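Local coordinates for choline/ethanolamine kinase family protein (Mesorhizobium loti, PDB 3DXQ), which probably phosphorylates ethanolamine or a related small alcohol, as a kinase-like phosphotransferase of the choline/ethanolamine kinase family, at residues Gly105-Leu117 against Pro180-Ile194. Sequence-based numbering, arbitrary orientation.
Sequences GSPARAGEAFRKL and PLCENFLDTGERMWI
Arg109 grips Asp187 side-on, with the guanidinium and carboxylate planes 12° apart. Arg109 NE donates a hydrogen bond to Asp187 OD1 (3.0 Å, 169°) and Arg109 NH2 one to the syn lone pair of Asp187 OD2 (3.2 Å), together a salt bridge. A bend at chi3 brings the NE/NH2 edge of the guanidinium alongside the carboxylate. NH1 is satisfied by Pro104 O, while Asp187 OD2 takes a second salt bridge from Arg103, whose carbonyl receives Ser106 OG. Gly189 O lies over the guanidinium face, at too poor an angle to bond NE. With an alanine in place of Arg109, Asp187 would probably keep Arg103 but lose both side-on bonds, and the 188-190 turn would lose its cover. That turn has its own hold: Thr188 OG1 accepts from Glu190 N (3.1 Å), an ST turn that Arg191 N (3.2 Å) extends to an ST motif. Lys116 NZ and Arg191 NH1 are two donors 3.4 Å apart; Gly69 O accepts from Lys116 NZ and Arg191 NH2. Met192, present as selenomethionine, lies along the helix beside Arg109 and Ala113, its CE against Ser106 CB. Phe185 and Phe114 form an offset edge-to-face pair, Phe185 giving the edge, planes at 84°, and Pro180 CB meets the Phe114 rim. Helix 106-118 backs the hairpin after the probable catalytic loop, whose His177, Asp179 and Asn184 fit HxDxxxxN, as in the C-terminal lobe of aminoglycoside and choline kinases.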
loop_
_atom_site.group_PDB
_atom_site.type_symbol
_atom_site.label_atom_id
_atom_site.label_comp_id
_atom_site.label_asym_id
_atom_site.label_seq_id
_atom_site.Cartn_x
_atom_site.Cartn_y
_atom_site.Cartn_z
ATOM N N GLY A 105 -9.434 12.427 -13.072
ATOM C CA GLY A 105 -8.661 11.388 -13.772
ATOM C C GLY A 105 -7.601 10.700 -12.925
ATOM O O GLY A 105 -6.969 9.736 -13.380
ATOM N N SER A 106 -7.405 11.183 -11.697
ATOM C CA SER A 106 -6.400 10.615 -10.806
ATOM C C SER A 106 -6.657 9.124 -10.488
ATOM O O SER A 106 -5.730 8.314 -10.505
ATOM C CB SER A 106 -6.198 11.481 -9.535
ATOM O OG SER A 106 -7.394 11.840 -8.856
ATOM N N PRO A 107 -7.901 8.735 -10.226
ATOM C CA PRO A 107 -8.060 7.277 -10.034
ATOM C C PRO A 107 -7.641 6.505 -11.290
ATOM O O PRO A 107 -6.975 5.463 -11.205
ATOM C CB PRO A 107 -9.543 7.108 -9.755
ATOM C CG PRO A 107 -9.979 8.472 -9.196
ATOM C CD PRO A 107 -9.155 9.469 -9.995
ATOM N N ALA A 108 -7.995 7.029 -12.451
ATOM C CA ALA A 108 -7.687 6.328 -13.681
ATOM C C ALA A 108 -6.167 6.231 -13.816
ATOM O O ALA A 108 -5.627 5.185 -14.179
ATOM C CB ALA A 108 -8.309 7.034 -14.878
ATOM N N ARG A 109 -5.478 7.315 -13.483
ATOM C CA ARG A 109 -4.032 7.333 -13.583
ATOM C C ARG A 109 -3.412 6.343 -12.613
ATOM O O ARG A 109 -2.354 5.771 -12.927
ATOM C CB ARG A 109 -3.476 8.764 -13.419
ATOM C CG ARG A 109 -3.777 9.661 -14.659
ATOM C CD ARG A 109 -2.981 10.974 -14.703
ATOM N NE ARG A 109 -3.335 11.922 -13.663
ATOM C CZ ARG A 109 -4.454 12.641 -13.656
ATOM N NH1 ARG A 109 -5.330 12.527 -14.648
ATOM N NH2 ARG A 109 -4.705 13.470 -12.652
ATOM N N ALA A 110 -4.051 6.134 -11.456
ATOM C CA ALA A 110 -3.610 5.091 -10.523
ATOM C C ALA A 110 -3.777 3.701 -11.165
ATOM O O ALA A 110 -2.881 2.862 -11.085
ATOM C CB ALA A 110 -4.385 5.170 -9.233
ATOM N N GLY A 111 -4.917 3.470 -11.814
ATOM C CA GLY A 111 -5.191 2.209 -12.507
ATOM C C GLY A 111 -4.207 1.958 -13.633
ATOM O O GLY A 111 -3.730 0.839 -13.817
ATOM N N GLU A 112 -3.858 3.010 -14.358
ATOM C CA GLU A 112 -2.857 2.898 -15.431
ATOM C C GLU A 112 -1.499 2.528 -14.848
ATOM O O GLU A 112 -0.796 1.696 -15.424
ATOM C CB GLU A 112 -2.816 4.184 -16.279
ATOM C CG GLU A 112 -4.056 4.242 -17.253
ATOM C CD GLU A 112 -4.655 5.652 -17.567
ATOM O OE1 GLU A 112 -4.007 6.711 -17.343
ATOM O OE2 GLU A 112 -5.819 5.684 -18.058
ATOM N N ALA A 113 -1.161 3.080 -13.679
ATOM C CA ALA A 113 0.126 2.755 -13.048
ATOM C C ALA A 113 0.142 1.284 -12.628
ATOM O O ALA A 113 1.115 0.562 -12.915
ATOM C CB ALA A 113 0.399 3.656 -11.849
ATOM N N PHE A 114 -0.916 0.834 -11.948
ATOM C CA PHE A 114 -0.996 -0.570 -11.585
ATOM C C PHE A 114 -0.910 -1.442 -12.834
ATOM O O PHE A 114 -0.232 -2.473 -12.859
ATOM C CB PHE A 114 -2.304 -0.891 -10.858
ATOM C CG PHE A 114 -2.365 -0.396 -9.442
ATOM C CD1 PHE A 114 -1.258 -0.456 -8.605
ATOM C CD2 PHE A 114 -3.558 0.055 -8.917
ATOM C CE1 PHE A 114 -1.351 -0.016 -7.284
ATOM C CE2 PHE A 114 -3.651 0.480 -7.596
ATOM C CZ PHE A 114 -2.549 0.437 -6.783
ATOM N N ARG A 115 -1.609 -1.027 -13.879
ATOM C CA ARG A 115 -1.667 -1.818 -15.095
ATOM C C ARG A 115 -0.287 -2.033 -15.669
ATOM O O ARG A 115 0.051 -3.123 -16.111
ATOM C CB ARG A 115 -2.537 -1.120 -16.127
ATOM C CG ARG A 115 -2.825 -1.924 -17.382
ATOM C CD ARG A 115 -3.890 -1.201 -18.144
ATOM N NE ARG A 115 -4.142 -1.723 -19.472
ATOM C CZ ARG A 115 -4.982 -1.162 -20.334
ATOM N NH1 ARG A 115 -5.666 -0.073 -20.005
ATOM N NH2 ARG A 115 -5.145 -1.686 -21.533
ATOM N N LYS A 116 0.497 -0.962 -15.666
ATOM C CA LYS A 116 1.857 -1.002 -16.146
ATOM C C LYS A 116 2.682 -1.917 -15.262
ATOM O O LYS A 116 3.477 -2.726 -15.774
ATOM C CB LYS A 116 2.456 0.398 -16.166
ATOM C CG LYS A 116 3.711 0.504 -17.031
ATOM C CD LYS A 116 4.046 1.982 -17.289
ATOM C CE LYS A 116 5.387 2.185 -17.944
ATOM N NZ LYS A 116 5.749 3.607 -17.799
ATOM N N LEU A 117 2.463 -1.797 -13.952
ATOM C CA LEU A 117 3.195 -2.592 -12.965
ATOM C C LEU A 117 2.928 -4.055 -13.120
ATOM O O LEU A 117 3.850 -4.829 -13.323
ATOM C CB LEU A 117 2.842 -2.169 -11.533
ATOM C CG LEU A 117 3.413 -3.022 -10.391
ATOM C CD1 LEU A 117 4.945 -2.989 -10.437
ATOM C CD2 LEU A 117 2.871 -2.597 -9.011
ATOM N N PRO A 180 -0.467 0.334 -1.187
ATOM C CA PRO A 180 -0.615 1.559 -1.975
ATOM C C PRO A 180 -1.369 2.699 -1.275
ATOM O O PRO A 180 -2.465 3.082 -1.693
ATOM C CB PRO A 180 -1.363 1.071 -3.222
ATOM C CG PRO A 180 -2.194 -0.060 -2.710
ATOM C CD PRO A 180 -1.351 -0.744 -1.677
ATOM N N LEU A 181 -0.771 3.238 -0.217
ATOM C CA LEU A 181 -1.317 4.409 0.452
ATOM C C LEU A 181 -1.329 5.581 -0.534
ATOM O O LEU A 181 -0.496 5.663 -1.431
ATOM C CB LEU A 181 -0.477 4.795 1.673
ATOM C CG LEU A 181 -0.243 3.781 2.816
ATOM C CD1 LEU A 181 0.973 4.225 3.644
ATOM C CD2 LEU A 181 -1.472 3.568 3.719
ATOM N N CYS A 182 -2.284 6.485 -0.366
ATOM C CA CYS A 182 -2.392 7.621 -1.237
ATOM C C CYS A 182 -1.067 8.365 -1.341
ATOM O O CYS A 182 -0.657 8.760 -2.452
ATOM C CB CYS A 182 -3.477 8.551 -0.732
ATOM S SG CYS A 182 -5.107 7.825 -0.795
ATOM N N GLU A 183 -0.395 8.506 -0.190
ATOM C CA GLU A 183 0.876 9.255 -0.100
ATOM C C GLU A 183 1.982 8.645 -0.960
ATOM O O GLU A 183 2.904 9.332 -1.367
ATOM C CB GLU A 183 1.375 9.398 1.350
ATOM C CG GLU A 183 1.738 8.094 2.055
ATOM C CD GLU A 183 2.515 8.307 3.345
ATOM O OE1 GLU A 183 3.687 8.754 3.282
ATOM O OE2 GLU A 183 1.961 7.999 4.422
ATOM N N ASN A 184 1.881 7.353 -1.251
ATOM C CA ASN A 184 2.852 6.678 -2.111
ATOM C C ASN A 184 2.717 6.978 -3.603
ATOM O O ASN A 184 3.499 6.465 -4.394
ATOM C CB ASN A 184 2.741 5.164 -1.889
ATOM C CG ASN A 184 3.234 4.748 -0.518
ATOM O OD1 ASN A 184 4.058 5.444 0.083
ATOM N ND2 ASN A 184 2.759 3.596 -0.026
ATOM N N PHE A 185 1.725 7.781 -3.991
ATOM C CA PHE A 185 1.506 8.116 -5.387
ATOM C C PHE A 185 1.915 9.544 -5.667
ATOM O O PHE A 185 1.483 10.466 -4.980
ATOM C CB PHE A 185 0.039 7.962 -5.767
ATOM C CG PHE A 185 -0.407 6.538 -5.911
ATOM C CD1 PHE A 185 -0.833 5.818 -4.803
ATOM C CD2 PHE A 185 -0.412 5.924 -7.159
ATOM C CE1 PHE A 185 -1.237 4.515 -4.924
ATOM C CE2 PHE A 185 -0.815 4.617 -7.290
ATOM C CZ PHE A 185 -1.231 3.902 -6.164
ATOM N N LEU A 186 2.746 9.712 -6.693
ATOM C CA LEU A 186 3.180 11.023 -7.123
ATOM C C LEU A 186 2.526 11.263 -8.464
ATOM O O LEU A 186 2.776 10.530 -9.423
ATOM C CB LEU A 186 4.700 11.087 -7.244
ATOM C CG LEU A 186 5.462 10.542 -6.030
ATOM C CD1 LEU A 186 6.955 10.710 -6.281
ATOM C CD2 LEU A 186 5.015 11.184 -4.689
ATOM N N ASP A 187 1.702 12.298 -8.539
ATOM C CA ASP A 187 0.936 12.566 -9.736
ATOM C C ASP A 187 1.504 13.721 -10.531
ATOM O O ASP A 187 1.571 14.837 -10.027
ATOM C CB ASP A 187 -0.500 12.908 -9.335
ATOM C CG ASP A 187 -1.422 13.084 -10.530
ATOM O OD1 ASP A 187 -1.157 12.496 -11.608
ATOM O OD2 ASP A 187 -2.438 13.799 -10.384
ATOM N N THR A 188 1.922 13.485 -11.764
ATOM C CA THR A 188 2.264 14.619 -12.602
ATOM C C THR A 188 0.887 15.001 -13.080
ATOM O O THR A 188 -0.102 14.693 -12.410
ATOM C CB THR A 188 3.220 14.272 -13.756
ATOM O OG1 THR A 188 2.543 13.483 -14.738
ATOM C CG2 THR A 188 4.420 13.527 -13.224
ATOM N N GLY A 189 0.767 15.672 -14.209
ATOM C CA GLY A 189 -0.586 15.896 -14.706
ATOM C C GLY A 189 -1.167 14.627 -15.322
ATOM O O GLY A 189 -2.345 14.339 -15.185
ATOM N N GLU A 190 -0.294 13.857 -15.963
ATOM C CA GLU A 190 -0.684 12.809 -16.887
ATOM C C GLU A 190 -0.364 11.376 -16.467
ATOM O O GLU A 190 -0.884 10.432 -17.056
ATOM C CB GLU A 190 -0.006 13.119 -18.221
ATOM C CG GLU A 190 -0.552 14.411 -18.880
ATOM C CD GLU A 190 0.449 15.128 -19.794
ATOM O OE1 GLU A 190 1.492 14.546 -20.159
ATOM O OE2 GLU A 190 0.188 16.296 -20.138
ATOM N N ARG A 191 0.470 11.209 -15.446
ATOM C CA ARG A 191 0.844 9.882 -14.986
ATOM C C ARG A 191 1.241 9.855 -13.514
ATOM O O ARG A 191 1.726 10.851 -12.938
ATOM C CB ARG A 191 1.986 9.303 -15.838
ATOM C CG ARG A 191 3.341 9.995 -15.680
ATOM C CD ARG A 191 4.464 9.061 -16.116
ATOM N NE ARG A 191 4.431 7.831 -15.331
ATOM C CZ ARG A 191 5.183 6.756 -15.568
ATOM N NH1 ARG A 191 6.052 6.729 -16.581
ATOM N NH2 ARG A 191 5.055 5.701 -14.771
HETATM N N MSE A 192 1.044 8.689 -12.928
HETATM C CA MSE A 192 1.341 8.467 -11.539
HETATM C C MSE A 192 2.584 7.651 -11.505
HETATM O O MSE A 192 2.742 6.774 -12.346
HETATM C CB MSE A 192 0.257 7.625 -10.901
HETATM C CG MSE A 192 -1.071 8.263 -10.921
HETATM SE SE MSE A 192 -1.367 9.060 -9.269
HETATM C CE MSE A 192 -3.006 10.171 -9.693
ATOM N N TRP A 193 3.463 7.976 -10.558
ATOM C CA TRP A 193 4.555 7.114 -10.187
ATOM C C TRP A 193 4.187 6.578 -8.805
ATOM O O TRP A 193 3.331 7.132 -8.114
ATOM C CB TRP A 193 5.837 7.884 -10.090
ATOM C CG TRP A 193 6.267 8.600 -11.349
ATOM C CD1 TRP A 193 5.875 9.835 -11.764
ATOM C CD2 TRP A 193 7.219 8.141 -12.297
ATOM N NE1 TRP A 193 6.509 10.169 -12.931
ATOM C CE2 TRP A 193 7.346 9.151 -13.283
ATOM C CE3 TRP A 193 7.968 6.972 -12.423
ATOM C CZ2 TRP A 193 8.204 9.029 -14.382
ATOM C CZ3 TRP A 193 8.830 6.843 -13.520
ATOM C CH2 TRP A 193 8.938 7.873 -14.486
ATOM N N ILE A 194 4.816 5.483 -8.406
ATOM C CA ILE A 194 4.573 4.908 -7.088
ATOM C C ILE A 194 5.928 4.701 -6.391
ATOM O O ILE A 194 6.897 4.310 -7.034
ATOM C CB ILE A 194 3.795 3.571 -7.178
ATOM C CG1 ILE A 194 2.704 3.659 -8.258
ATOM C CG2 ILE A 194 3.206 3.227 -5.841
ATOM C CD1 ILE A 194 1.897 2.418 -8.462
#